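Local coordinates for protein DNA polymerase (Bacillus phage phi29, PDB 2PYJ) that replicates the viral DNA from a protein primer by processive, faithful strand-displacement synthesis and proofreads it with a 3'-5' exonuclease, at residues F292-G297 and Y315-G320; P300-K305 and E334-H339; D398-V403 and G417-K422. The protein carries 2 engineered substitutions. One frame throughout, in Å; residues are numbered along the deposited sequence.

Contact 1: residues F292-G297 and Y315-G320; sequences FELKEG and YLKSSG
Backbone hydrogen bonds join the strand end 292-294 with the loop 317-319. Leu-294 N donates to Lys-317 O at 2.7 Å, and Ser-319 N donates to Phe-292 O at 3.1 Å, making a single beta bridge between Glu-293 and Ser-318. Two CA-H...O contacts, from Ser-318 CA to Phe-292 O and from Glu-293 CA to Lys-317 O, line the same seam.

Serine hydroxyls supply the side-chain bonds. Ser-319 OG, turned back between its own N and carbonyl carbon (chi1 43°), accepts from Phe-292 N at 2.8 Å along a fairly straight N-H (163°). Ser-318 OG donates to Glu-293 OE2 at 2.6 Å, reaching the oxygen from above the carboxylate plane. It also accepts from Gly-320 N at 2.9 Å, an ST turn, so this one hydroxyl ties the glutamate to the bend of the loop. The Glu-293 chain leaves the backbone away from the loop and folds back at chi2 (-66°) to bring its carboxylate there.

The apolar part centres on the Phe-292 ring. Ser-319 CB lies over a face, 3.9 Å from the centroid of the Phe-292 ring in a CH-pi contact, while Leu-316 CB and CD1 meet the ring at its edge. Leu-294 CD2 lies 4.2 Å from Lys-317 CG.

On its other side strand 283-294 pairs antiparallel with strand 340-356, Glu-293 bonding to the backbone of Asp-341. The Tyr-340 ring meets that of Phe-292 steeply, and its hydroxyl holds Leu-316 O, so the loop is joined to the end of strand 283-294 and to the start of strand 340-356.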
loop_
_atom_site.group_PDB
_atom_site.type_symbol
_atom_site.label_atom_id
_atom_site.label_comp_id
_atom_site.label_asym_id
_atom_site.label_seq_id
_atom_site.Cartn_x
_atom_site.Cartn_y
_atom_site.Cartn_z
ATOM N N PHE G 292 -22.225 18.192 -17.763
ATOM C CA PHE G 292 -21.610 19.231 -16.927
ATOM C C PHE G 292 -20.606 20.092 -17.673
ATOM O O PHE G 292 -20.060 19.681 -18.681
ATOM C CB PHE G 292 -20.952 18.622 -15.668
ATOM C CG PHE G 292 -19.932 17.542 -15.973
ATOM C CD1 PHE G 292 -18.615 17.878 -16.304
ATOM C CD2 PHE G 292 -20.292 16.187 -15.923
ATOM C CE1 PHE G 292 -17.678 16.883 -16.587
ATOM C CE2 PHE G 292 -19.368 15.202 -16.205
ATOM C CZ PHE G 292 -18.059 15.549 -16.540
ATOM N N GLU G 293 -20.394 21.303 -17.154
ATOM C CA GLU G 293 -19.367 22.223 -17.632
ATOM C C GLU G 293 -18.694 22.856 -16.429
ATOM O O GLU G 293 -19.377 23.340 -15.527
ATOM C CB GLU G 293 -19.980 23.330 -18.504
ATOM C CG GLU G 293 -20.473 22.868 -19.867
ATOM C CD GLU G 293 -19.358 22.399 -20.790
ATOM O OE1 GLU G 293 -18.204 22.863 -20.645
ATOM O OE2 GLU G 293 -19.647 21.574 -21.676
ATOM N N LEU G 294 -17.360 22.859 -16.421
ATOM C CA LEU G 294 -16.571 23.493 -15.351
ATOM C C LEU G 294 -16.845 24.990 -15.264
ATOM O O LEU G 294 -16.865 25.673 -16.290
ATOM C CB LEU G 294 -15.075 23.288 -15.608
ATOM C CG LEU G 294 -14.094 23.695 -14.509
ATOM C CD1 LEU G 294 -14.294 22.865 -13.242
ATOM C CD2 LEU G 294 -12.664 23.553 -15.016
ATOM N N LYS G 295 -17.041 25.497 -14.042
ATOM C CA LYS G 295 -17.212 26.937 -13.826
ATOM C C LYS G 295 -15.868 27.625 -13.964
ATOM O O LYS G 295 -14.851 27.095 -13.518
ATOM C CB LYS G 295 -17.798 27.231 -12.437
ATOM C CG LYS G 295 -19.206 26.715 -12.246
ATOM C CD LYS G 295 -19.739 26.998 -10.844
ATOM C CE LYS G 295 -21.215 26.650 -10.746
ATOM N NZ LYS G 295 -21.709 26.659 -9.363
ATOM N N GLU G 296 -15.867 28.810 -14.577
ATOM C CA GLU G 296 -14.640 29.597 -14.737
ATOM C C GLU G 296 -14.008 29.843 -13.362
ATOM O O GLU G 296 -14.702 30.185 -12.395
ATOM C CB GLU G 296 -14.932 30.917 -15.486
ATOM C CG GLU G 296 -13.979 32.106 -15.175
ATOM C CD GLU G 296 -12.683 32.108 -15.999
ATOM O OE1 GLU G 296 -11.880 33.061 -15.835
ATOM O OE2 GLU G 296 -12.468 31.176 -16.808
ATOM N N GLY G 297 -12.699 29.627 -13.278
ATOM C CA GLY G 297 -11.948 29.893 -12.050
ATOM C C GLY G 297 -11.989 28.779 -11.017
ATOM O O GLY G 297 -11.464 28.937 -9.917
ATOM N N TYR G 315 -9.048 14.819 -15.285
ATOM C CA TYR G 315 -10.039 15.676 -14.657
ATOM C C TYR G 315 -10.730 16.520 -15.719
ATOM O O TYR G 315 -10.086 17.265 -16.488
ATOM C CB TYR G 315 -9.423 16.481 -13.504
ATOM C CG TYR G 315 -9.262 15.597 -12.295
ATOM C CD1 TYR G 315 -8.046 14.984 -12.015
ATOM C CD2 TYR G 315 -10.352 15.300 -11.474
ATOM C CE1 TYR G 315 -7.906 14.141 -10.926
ATOM C CE2 TYR G 315 -10.218 14.448 -10.388
ATOM C CZ TYR G 315 -8.982 13.871 -10.126
ATOM O OH TYR G 315 -8.825 13.023 -9.056
ATOM N N LEU G 316 -12.046 16.350 -15.789
ATOM C CA LEU G 316 -12.838 16.800 -16.929
ATOM C C LEU G 316 -13.375 18.233 -16.790
ATOM O O LEU G 316 -13.922 18.608 -15.759
ATOM C CB LEU G 316 -13.996 15.832 -17.157
ATOM C CG LEU G 316 -13.647 14.372 -17.454
ATOM C CD1 LEU G 316 -14.908 13.524 -17.454
ATOM C CD2 LEU G 316 -12.876 14.241 -18.798
ATOM N N LYS G 317 -13.212 19.013 -17.854
ATOM C CA LYS G 317 -13.796 20.358 -17.969
ATOM C C LYS G 317 -15.266 20.291 -18.386
ATOM O O LYS G 317 -16.058 21.197 -18.104
ATOM C CB LYS G 317 -13.023 21.170 -19.014
ATOM C CG LYS G 317 -11.632 21.560 -18.590
ATOM C CD LYS G 317 -10.984 22.496 -19.606
ATOM C CE LYS G 317 -9.546 22.842 -19.208
ATOM N NZ LYS G 317 -8.695 21.616 -19.074
ATOM N N SER G 318 -15.613 19.218 -19.083
ATOM C CA SER G 318 -16.909 19.076 -19.718
ATOM C C SER G 318 -17.214 17.603 -19.881
ATOM O O SER G 318 -16.294 16.784 -20.024
ATOM C CB SER G 318 -16.879 19.744 -21.099
ATOM O OG SER G 318 -18.058 19.465 -21.857
ATOM N N SER G 319 -18.499 17.264 -19.883
ATOM C CA SER G 319 -18.936 15.911 -20.245
ATOM C C SER G 319 -18.797 15.659 -21.777
ATOM O O SER G 319 -18.927 14.531 -22.240
ATOM C CB SER G 319 -20.372 15.666 -19.760
ATOM O OG SER G 319 -21.198 16.788 -20.009
ATOM N N GLY G 320 -18.532 16.732 -22.533
ATOM C CA GLY G 320 -18.282 16.690 -23.981
ATOM C C GLY G 320 -19.332 16.020 -24.865
ATOM O O GLY G 320 -18.982 15.325 -25.821
#

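Contact 2: residues P300-K305 and E334-H339; sequences PTIQIK and ELMKEH. With EDO (1,2-ethanediol), chain V; nucleotides of chain B.
The imidazole of His-339 takes the methyl CG2 of Thr-301 over one face, offset toward the rim and closest to ND1. The CH-pi distance from Thr-301 CG2 to the centroid of the His-339 ring is 3.8 Å, and the two side chains cross at about a right angle. With chi1 at 69°, Thr-301 sets its hydroxyl between N and the carbonyl carbon and leaves CG2 to meet the ring. His-339 ND1 is hydrogen-bonded to Ile-299 O, which helps fix the ring's rotation, and Tyr-298 meets the ring edge-to-face.

Beside this pair, Ile-302 CD1 presses on the thioether of Met-336, 3.4 Å from Met-336 SD and a tight 3.5 Å from Met-336 CG. The bend at the end of the methionine chain (chi3 -36°) also brings CE within 4.0 Å of Ile-302 CD1.

Further along, the loop turns to the DNA: Gln-303 NE2 donates to OP1 of DA8 of chain B at 3.2 Å, and Lys-305 NZ bonds to OP2 of that phosphate and to Gln-303 OE1.

The contact thus packs a DNA-binding loop against helix 330-339. Ile-442 of helix 427-447 touches Thr-301, Leu-335 and His-339, while Leu-328 of strand 324-329 lies against Met-336.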
loop_
_atom_site.group_PDB
_atom_site.type_symbol
_atom_site.label_atom_id
_atom_site.label_comp_id
_atom_site.label_asym_id
_atom_site.label_seq_id
_atom_site.Cartn_x
_atom_site.Cartn_y
_atom_site.Cartn_z
ATOM N N PRO G 300 -11.020 21.574 -11.743
ATOM C CA PRO G 300 -11.854 20.417 -12.068
ATOM C C PRO G 300 -11.736 19.321 -11.000
ATOM O O PRO G 300 -10.672 19.143 -10.411
ATOM C CB PRO G 300 -11.304 19.946 -13.415
ATOM C CG PRO G 300 -9.906 20.471 -13.473
ATOM C CD PRO G 300 -9.891 21.735 -12.692
ATOM N N THR G 301 -12.842 18.628 -10.740
ATOM C CA THR G 301 -12.902 17.627 -9.670
ATOM C C THR G 301 -13.435 16.269 -10.133
ATOM O O THR G 301 -13.384 15.302 -9.376
ATOM C CB THR G 301 -13.787 18.102 -8.475
ATOM O OG1 THR G 301 -15.165 18.137 -8.872
ATOM C CG2 THR G 301 -13.350 19.466 -7.965
ATOM N N ILE G 302 -13.959 16.199 -11.357
ATOM C CA ILE G 302 -14.584 14.979 -11.849
ATOM C C ILE G 302 -13.654 14.226 -12.799
ATOM O O ILE G 302 -13.204 14.773 -13.812
ATOM C CB ILE G 302 -15.895 15.272 -12.610
ATOM C CG1 ILE G 302 -16.947 15.888 -11.678
ATOM C CG2 ILE G 302 -16.440 13.977 -13.254
ATOM C CD1 ILE G 302 -18.139 16.452 -12.437
ATOM N N GLN G 303 -13.379 12.971 -12.465
ATOM C CA GLN G 303 -12.744 12.061 -13.397
ATOM C C GLN G 303 -13.605 10.796 -13.498
ATOM O O GLN G 303 -14.200 10.361 -12.508
ATOM C CB GLN G 303 -11.271 11.788 -13.007
ATOM C CG GLN G 303 -11.055 10.941 -11.792
ATOM C CD GLN G 303 -9.594 10.499 -11.604
ATOM O OE1 GLN G 303 -9.323 9.587 -10.837
ATOM N NE2 GLN G 303 -8.661 11.161 -12.287
ATOM N N ILE G 304 -13.719 10.245 -14.705
ATOM C CA ILE G 304 -14.649 9.134 -14.955
ATOM C C ILE G 304 -13.895 7.914 -15.447
ATOM O O ILE G 304 -13.316 7.923 -16.544
ATOM C CB ILE G 304 -15.761 9.523 -15.974
ATOM C CG1 ILE G 304 -16.637 10.665 -15.417
ATOM C CG2 ILE G 304 -16.651 8.326 -16.285
ATOM C CD1 ILE G 304 -17.630 11.244 -16.434
ATOM N N LYS G 305 -13.921 6.859 -14.635
ATOM C CA LYS G 305 -13.221 5.611 -14.950
ATOM C C LYS G 305 -14.152 4.565 -15.558
ATOM O O LYS G 305 -15.370 4.632 -15.403
ATOM C CB LYS G 305 -12.553 5.048 -13.690
ATOM C CG LYS G 305 -11.428 5.927 -13.148
ATOM C CD LYS G 305 -10.462 5.129 -12.287
ATOM C CE LYS G 305 -9.518 6.030 -11.519
ATOM N NZ LYS G 305 -8.861 7.062 -12.363
ATOM N N GLU G 334 -21.896 17.708 -3.764
ATOM C CA GLU G 334 -21.895 19.120 -3.383
ATOM C C GLU G 334 -20.649 19.824 -3.892
ATOM O O GLU G 334 -20.727 20.948 -4.374
ATOM C CB GLU G 334 -22.053 19.293 -1.865
ATOM C CG GLU G 334 -23.484 18.992 -1.355
ATOM C CD GLU G 334 -24.582 19.730 -2.145
ATOM O OE1 GLU G 334 -24.414 20.941 -2.441
ATOM O OE2 GLU G 334 -25.613 19.092 -2.471
ATOM N N LEU G 335 -19.506 19.149 -3.814
ATOM C CA LEU G 335 -18.270 19.686 -4.389
ATOM C C LEU G 335 -18.419 19.865 -5.928
ATOM O O LEU G 335 -17.974 20.865 -6.504
ATOM C CB LEU G 335 -17.086 18.780 -4.030
ATOM C CG LEU G 335 -15.654 19.311 -4.154
ATOM C CD1 LEU G 335 -15.418 20.595 -3.356
ATOM C CD2 LEU G 335 -14.683 18.208 -3.709
ATOM N N MET G 336 -19.074 18.906 -6.569
ATOM C CA MET G 336 -19.379 18.979 -8.000
ATOM C C MET G 336 -20.245 20.185 -8.367
ATOM O O MET G 336 -20.007 20.850 -9.380
ATOM C CB MET G 336 -20.102 17.711 -8.434
ATOM C CG MET G 336 -20.284 17.582 -9.933
ATOM S SD MET G 336 -20.878 15.954 -10.417
ATOM C CE MET G 336 -19.991 14.942 -9.215
ATOM N N LYS G 337 -21.266 20.442 -7.558
ATOM C CA LYS G 337 -22.165 21.585 -7.777
ATOM C C LYS G 337 -21.458 22.922 -7.562
ATOM O O LYS G 337 -21.777 23.909 -8.226
ATOM C CB LYS G 337 -23.377 21.488 -6.855
ATOM C CG LYS G 337 -24.399 20.443 -7.271
ATOM C CD LYS G 337 -25.425 20.235 -6.157
ATOM C CE LYS G 337 -26.536 19.291 -6.567
ATOM N NZ LYS G 337 -27.557 19.192 -5.487
ATOM N N GLU G 338 -20.513 22.951 -6.622
ATOM C CA GLU G 338 -19.700 24.143 -6.359
ATOM C C GLU G 338 -18.776 24.470 -7.547
ATOM O O GLU G 338 -18.615 25.630 -7.907
ATOM C CB GLU G 338 -18.871 23.945 -5.076
ATOM C CG GLU G 338 -17.735 24.983 -4.836
ATOM C CD GLU G 338 -18.164 26.161 -3.981
ATOM O OE1 GLU G 338 -18.664 25.924 -2.861
ATOM O OE2 GLU G 338 -17.981 27.327 -4.420
ATOM N N HIS G 339 -18.179 23.436 -8.144
ATOM C CA HIS G 339 -17.171 23.614 -9.203
ATOM C C HIS G 339 -17.733 23.586 -10.635
ATOM O O HIS G 339 -17.115 24.140 -11.554
ATOM C CB HIS G 339 -16.056 22.568 -9.054
ATOM C CG HIS G 339 -15.114 22.850 -7.924
ATOM N ND1 HIS G 339 -13.770 23.086 -8.118
ATOM C CD2 HIS G 339 -15.328 22.962 -6.589
ATOM C CE1 HIS G 339 -13.193 23.312 -6.950
ATOM N NE2 HIS G 339 -14.117 23.251 -6.007
HETATM C C1 EDO V . -29.312 16.232 -4.049
HETATM O O1 EDO V . -28.632 17.021 -5.035
HETATM C C2 EDO V . -28.468 15.034 -3.645
HETATM O O2 EDO V . -28.916 13.817 -4.270
ATOM P P DA B 8 -5.577 8.828 -11.410
ATOM O OP1 DA B 8 -5.730 10.299 -11.381
ATOM O OP2 DA B 8 -6.510 7.989 -12.182
ATOM O "O5'" DA B 8 -4.111 8.503 -11.944
ATOM C "C5'" DA B 8 -3.002 9.322 -11.591
ATOM C "C4'" DA B 8 -1.734 8.651 -12.075
ATOM O "O4'" DA B 8 -1.529 7.465 -11.278
ATOM C "C3'" DA B 8 -1.780 8.201 -13.540
ATOM O "O3'" DA B 8 -0.808 8.934 -14.301
ATOM C "C2'" DA B 8 -1.490 6.702 -13.469
ATOM C "C1'" DA B 8 -0.906 6.506 -12.078
ATOM N N9 DA B 8 -1.153 5.136 -11.647
ATOM C C8 DA B 8 -2.359 4.460 -11.652
ATOM N N7 DA B 8 -2.266 3.217 -11.252
ATOM C C5 DA B 8 -0.896 3.051 -10.996
ATOM C C6 DA B 8 -0.118 1.950 -10.561
ATOM N N6 DA B 8 -0.623 0.743 -10.260
ATOM N N1 DA B 8 1.208 2.141 -10.400
ATOM C C2 DA B 8 1.750 3.342 -10.683
ATOM N N3 DA B 8 1.135 4.446 -11.113
ATOM C C4 DA B 8 -0.198 4.228 -11.241
ATOM P P DA B 7 -9.622 5.477 -7.825
ATOM O OP1 DA B 7 -10.447 6.699 -7.662
ATOM O OP2 DA B 7 -10.071 4.441 -8.757
ATOM O "O5'" DA B 7 -8.144 5.894 -8.256
ATOM C "C5'" DA B 7 -7.484 6.947 -7.544
ATOM C "C4'" DA B 7 -6.053 7.109 -7.983
ATOM O "O4'" DA B 7 -5.273 6.008 -7.517
ATOM C "C3'" DA B 7 -5.816 7.121 -9.491
ATOM O "O3'" DA B 7 -5.545 8.432 -9.886
ATOM C "C2'" DA B 7 -4.603 6.201 -9.720
ATOM C "C1'" DA B 7 -4.134 5.898 -8.317
ATOM N N9 DA B 7 -3.591 4.559 -8.064
ATOM C C8 DA B 7 -4.286 3.386 -7.927
ATOM N N7 DA B 7 -3.530 2.342 -7.671
ATOM C C5 DA B 7 -2.258 2.875 -7.649
ATOM C C6 DA B 7 -0.993 2.307 -7.449
ATOM N N6 DA B 7 -0.792 1.021 -7.196
ATOM N N1 DA B 7 0.073 3.130 -7.500
ATOM C C2 DA B 7 -0.104 4.427 -7.748
ATOM N N3 DA B 7 -1.235 5.076 -7.959
ATOM C C4 DA B 7 -2.285 4.240 -7.890
#

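Contact 3: residues D398-V403 and G417-K422; sequences DVTGKV and GEEETK. With EDO (1,2-ethanediol), chain C; EDO (1,2-ethanediol), chain D; nucleotides of chain B; nucleotides of chain A.
Thr-400 meets residues 417-420 with each side-chain atom. Its CB sits 4.0 Å from Glu-420 N. One branch, the methyl CG2, lies against the carbonyl oxygens of Gly-417 and Glu-418, 3.4 Å from Glu-418 O. The other ends in OG1, which stands beside the backbone N (chi1 -52°), lies against Glu-419 CA, accepts from Glu-420 N at 3.0 Å and donates to Asp-398 OD2 at 2.6 Å on the syn lone pair. Asp-398 OD2 also receives Thr-400 N on its anti side, tilted out of the carboxylate plane, an Asx turn; Arg-96 forms a salt bridge with OD1.

Around this threonine, Val-399 N donates to Glu-420 O, and Gly-417 N donates to Gly-401 O at 2.7 Å.

Val-399 CG1 packs across the Lys-422 chain, and the lysine's CD lies 3.4 Å from N6 of DA3 of chain B. Lys-402 NZ bonds at 2.6 Å to OP2 of DG5 of chain A.

Within TPR2 and its margin, polar bonds therefore close the base of the hairpin, while lysines face DNA. Arg-96 probably stabilises the Asp-398 carboxylate as an anion. A water bound to Gly-401 N and Glu-418 O also donates to Glu-420 OE1 and probably helps orient that carboxylate; Glu-420 binds single-stranded DNA and is essential for exonucleolysis.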
loop_
_atom_site.group_PDB
_atom_site.type_symbol
_atom_site.label_atom_id
_atom_site.label_comp_id
_atom_site.label_asym_id
_atom_site.label_seq_id
_atom_site.Cartn_x
_atom_site.Cartn_y
_atom_site.Cartn_z
ATOM N N ASP G 398 -14.109 -9.767 -3.140
ATOM C CA ASP G 398 -13.471 -10.685 -4.084
ATOM C C ASP G 398 -12.073 -11.063 -3.593
ATOM O O ASP G 398 -11.156 -10.249 -3.651
ATOM C CB ASP G 398 -13.388 -10.032 -5.474
ATOM C CG ASP G 398 -13.026 -11.029 -6.589
ATOM O OD1 ASP G 398 -13.082 -10.627 -7.775
ATOM O OD2 ASP G 398 -12.693 -12.195 -6.292
ATOM N N VAL G 399 -11.926 -12.295 -3.099
ATOM C CA VAL G 399 -10.620 -12.817 -2.659
ATOM C C VAL G 399 -10.120 -13.943 -3.574
ATOM O O VAL G 399 -9.365 -14.827 -3.143
ATOM C CB VAL G 399 -10.624 -13.314 -1.190
ATOM C CG1 VAL G 399 -10.452 -12.129 -0.225
ATOM C CG2 VAL G 399 -11.875 -14.118 -0.887
ATOM N N THR G 400 -10.557 -13.906 -4.829
ATOM C CA THR G 400 -10.024 -14.782 -5.860
ATOM C C THR G 400 -8.530 -14.528 -5.991
ATOM O O THR G 400 -8.084 -13.380 -6.006
ATOM C CB THR G 400 -10.696 -14.521 -7.209
ATOM O OG1 THR G 400 -12.115 -14.569 -7.051
ATOM C CG2 THR G 400 -10.263 -15.557 -8.259
ATOM N N GLY G 401 -7.759 -15.601 -6.069
ATOM C CA GLY G 401 -6.305 -15.488 -6.127
ATOM C C GLY G 401 -5.660 -16.259 -7.261
ATOM O O GLY G 401 -6.339 -16.823 -8.123
ATOM N N LYS G 402 -4.337 -16.273 -7.246
ATOM C CA LYS G 402 -3.553 -16.957 -8.271
ATOM C C LYS G 402 -3.115 -18.330 -7.797
ATOM O O LYS G 402 -2.704 -18.507 -6.645
ATOM C CB LYS G 402 -2.334 -16.113 -8.661
ATOM C CG LYS G 402 -2.684 -14.799 -9.358
ATOM C CD LYS G 402 -1.449 -14.119 -9.898
ATOM C CE LYS G 402 -1.778 -12.809 -10.591
ATOM N NZ LYS G 402 -0.625 -12.340 -11.399
ATOM N N VAL G 403 -3.193 -19.291 -8.710
ATOM C CA VAL G 403 -2.836 -20.677 -8.453
ATOM C C VAL G 403 -1.558 -21.032 -9.227
ATOM O O VAL G 403 -1.543 -20.981 -10.462
ATOM C CB VAL G 403 -3.979 -21.629 -8.871
ATOM C CG1 VAL G 403 -3.564 -23.109 -8.686
ATOM C CG2 VAL G 403 -5.240 -21.313 -8.076
ATOM N N GLY G 417 -7.363 -18.404 -10.041
ATOM C CA GLY G 417 -8.101 -19.462 -9.347
ATOM C C GLY G 417 -9.602 -19.368 -9.554
ATOM O O GLY G 417 -10.093 -18.528 -10.313
ATOM N N GLU G 418 -10.336 -20.240 -8.876
ATOM C CA GLU G 418 -11.786 -20.184 -8.897
ATOM C C GLU G 418 -12.263 -18.953 -8.127
ATOM O O GLU G 418 -11.605 -18.510 -7.190
ATOM C CB GLU G 418 -12.389 -21.458 -8.303
ATOM C CG GLU G 418 -12.017 -22.725 -9.062
ATOM C CD GLU G 418 -12.462 -22.695 -10.520
ATOM O OE1 GLU G 418 -11.614 -22.415 -11.394
ATOM O OE2 GLU G 418 -13.656 -22.940 -10.789
ATOM N N GLU G 419 -13.393 -18.394 -8.542
ATOM C CA GLU G 419 -13.934 -17.223 -7.876
ATOM C C GLU G 419 -14.181 -17.519 -6.396
ATOM O O GLU G 419 -14.848 -18.486 -6.053
ATOM C CB GLU G 419 -15.227 -16.743 -8.545
ATOM C CG GLU G 419 -15.750 -15.427 -7.949
ATOM C CD GLU G 419 -17.019 -14.925 -8.600
ATOM O OE1 GLU G 419 -17.358 -15.383 -9.710
ATOM O OE2 GLU G 419 -17.678 -14.054 -7.991
ATOM N N GLU G 420 -13.601 -16.691 -5.534
ATOM C CA GLU G 420 -13.861 -16.746 -4.099
ATOM C C GLU G 420 -14.318 -15.377 -3.669
ATOM O O GLU G 420 -13.813 -14.364 -4.162
ATOM C CB GLU G 420 -12.601 -17.101 -3.303
ATOM C CG GLU G 420 -11.796 -18.284 -3.802
ATOM C CD GLU G 420 -10.581 -18.544 -2.925
ATOM O OE1 GLU G 420 -9.459 -18.083 -3.276
ATOM O OE2 GLU G 420 -10.755 -19.185 -1.868
ATOM N N THR G 421 -15.277 -15.346 -2.751
ATOM C CA THR G 421 -15.734 -14.099 -2.150
ATOM C C THR G 421 -15.818 -14.253 -0.637
ATOM O O THR G 421 -16.123 -15.333 -0.134
ATOM C CB THR G 421 -17.118 -13.681 -2.679
ATOM O OG1 THR G 421 -18.085 -14.689 -2.351
ATOM C CG2 THR G 421 -17.086 -13.467 -4.188
ATOM N N LYS G 422 -15.536 -13.173 0.079
ATOM C CA LYS G 422 -15.752 -13.122 1.523
ATOM C C LYS G 422 -16.706 -11.974 1.867
ATOM O O LYS G 422 -17.071 -11.177 0.999
ATOM C CB LYS G 422 -14.422 -12.970 2.271
ATOM C CG LYS G 422 -13.711 -11.638 2.071
ATOM C CD LYS G 422 -12.343 -11.653 2.737
ATOM C CE LYS G 422 -11.743 -10.249 2.867
ATOM N NZ LYS G 422 -11.548 -9.557 1.565
HETATM C C1 EDO C . 2.167 -13.708 -10.132
HETATM O O1 EDO C . 1.800 -12.329 -10.018
HETATM C C2 EDO C . 2.262 -14.322 -8.743
HETATM O O2 EDO C . 3.371 -13.747 -8.040
HETATM C C1 EDO D . -5.656 -18.286 -3.144
HETATM O O1 EDO D . -5.321 -16.887 -2.988
HETATM C C2 EDO D . -4.690 -19.011 -4.085
HETATM O O2 EDO D . -3.343 -18.476 -4.032
ATOM P P DA B 3 -6.387 -12.118 7.804
ATOM O OP1 DA B 3 -5.363 -11.885 8.854
ATOM O OP2 DA B 3 -7.772 -11.609 7.986
ATOM O "O5'" DA B 3 -5.862 -11.568 6.422
ATOM C "C5'" DA B 3 -4.504 -11.769 6.012
ATOM C "C4'" DA B 3 -4.357 -11.609 4.509
ATOM O "O4'" DA B 3 -5.008 -12.725 3.875
ATOM C "C3'" DA B 3 -5.009 -10.370 3.906
ATOM O "O3'" DA B 3 -4.075 -9.325 3.770
ATOM C "C2'" DA B 3 -5.491 -10.832 2.532
ATOM C "C1'" DA B 3 -5.758 -12.308 2.742
ATOM N N9 DA B 3 -7.141 -12.674 3.041
ATOM C C8 DA B 3 -8.023 -12.048 3.894
ATOM N N7 DA B 3 -9.191 -12.639 3.981
ATOM C C5 DA B 3 -9.068 -13.730 3.130
ATOM C C6 DA B 3 -9.958 -14.769 2.762
ATOM N N6 DA B 3 -11.204 -14.869 3.239
ATOM N N1 DA B 3 -9.513 -15.713 1.883
ATOM C C2 DA B 3 -8.260 -15.614 1.405
ATOM N N3 DA B 3 -7.337 -14.679 1.674
ATOM C C4 DA B 3 -7.806 -13.766 2.550
ATOM P P DG A 5 0.763 -13.869 -14.428
ATOM O OP1 DG A 5 1.655 -14.978 -14.856
ATOM O OP2 DG A 5 -0.172 -14.077 -13.314
ATOM O "O5'" DG A 5 1.633 -12.600 -14.036
ATOM C "C5'" DG A 5 2.710 -12.193 -14.845
ATOM C "C4'" DG A 5 3.270 -10.889 -14.326
ATOM O "O4'" DG A 5 2.507 -9.809 -14.916
ATOM C "C3'" DG A 5 3.193 -10.685 -12.804
ATOM O "O3'" DG A 5 4.455 -10.317 -12.327
ATOM C "C2'" DG A 5 2.205 -9.535 -12.650
ATOM C "C1'" DG A 5 2.489 -8.792 -13.949
ATOM N N9 DG A 5 1.585 -7.674 -14.204
ATOM C C8 DG A 5 0.249 -7.533 -13.880
ATOM N N7 DG A 5 -0.248 -6.366 -14.206
ATOM C C5 DG A 5 0.823 -5.688 -14.778
ATOM C C6 DG A 5 0.925 -4.374 -15.317
ATOM O O6 DG A 5 0.055 -3.500 -15.431
ATOM N N1 DG A 5 2.211 -4.101 -15.788
ATOM C C2 DG A 5 3.283 -4.950 -15.745
ATOM N N2 DG A 5 4.444 -4.472 -16.255
ATOM N N3 DG A 5 3.218 -6.176 -15.229
ATOM C C4 DG A 5 1.961 -6.477 -14.773
HETATM O O HOH W 1 -9.111 -18.246 -5.931
#

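In the fold
From the N terminus, strand 283-294 runs into contact 1, which closes a loop of 17 residues at 315-320. Within that loop lies 300-305, whose partner in contact 2, 334-339, comes only after contact 1 has closed, so the two cross. They also touch: Leu-316 N probably bonds to Ile-302 O, and Lys-295 N to His-339 O. Together they fasten the long loop to strand 283-294 and helix 330-339. Contact 3 follows in series, closing the hairpin of strands 402-406 and 412-416 ahead of helix 427-447. Its nearest atoms are about 17 Å from contact 2 and 24 Å from contact 1; contacts 2 and 3 both reach the bound DNA.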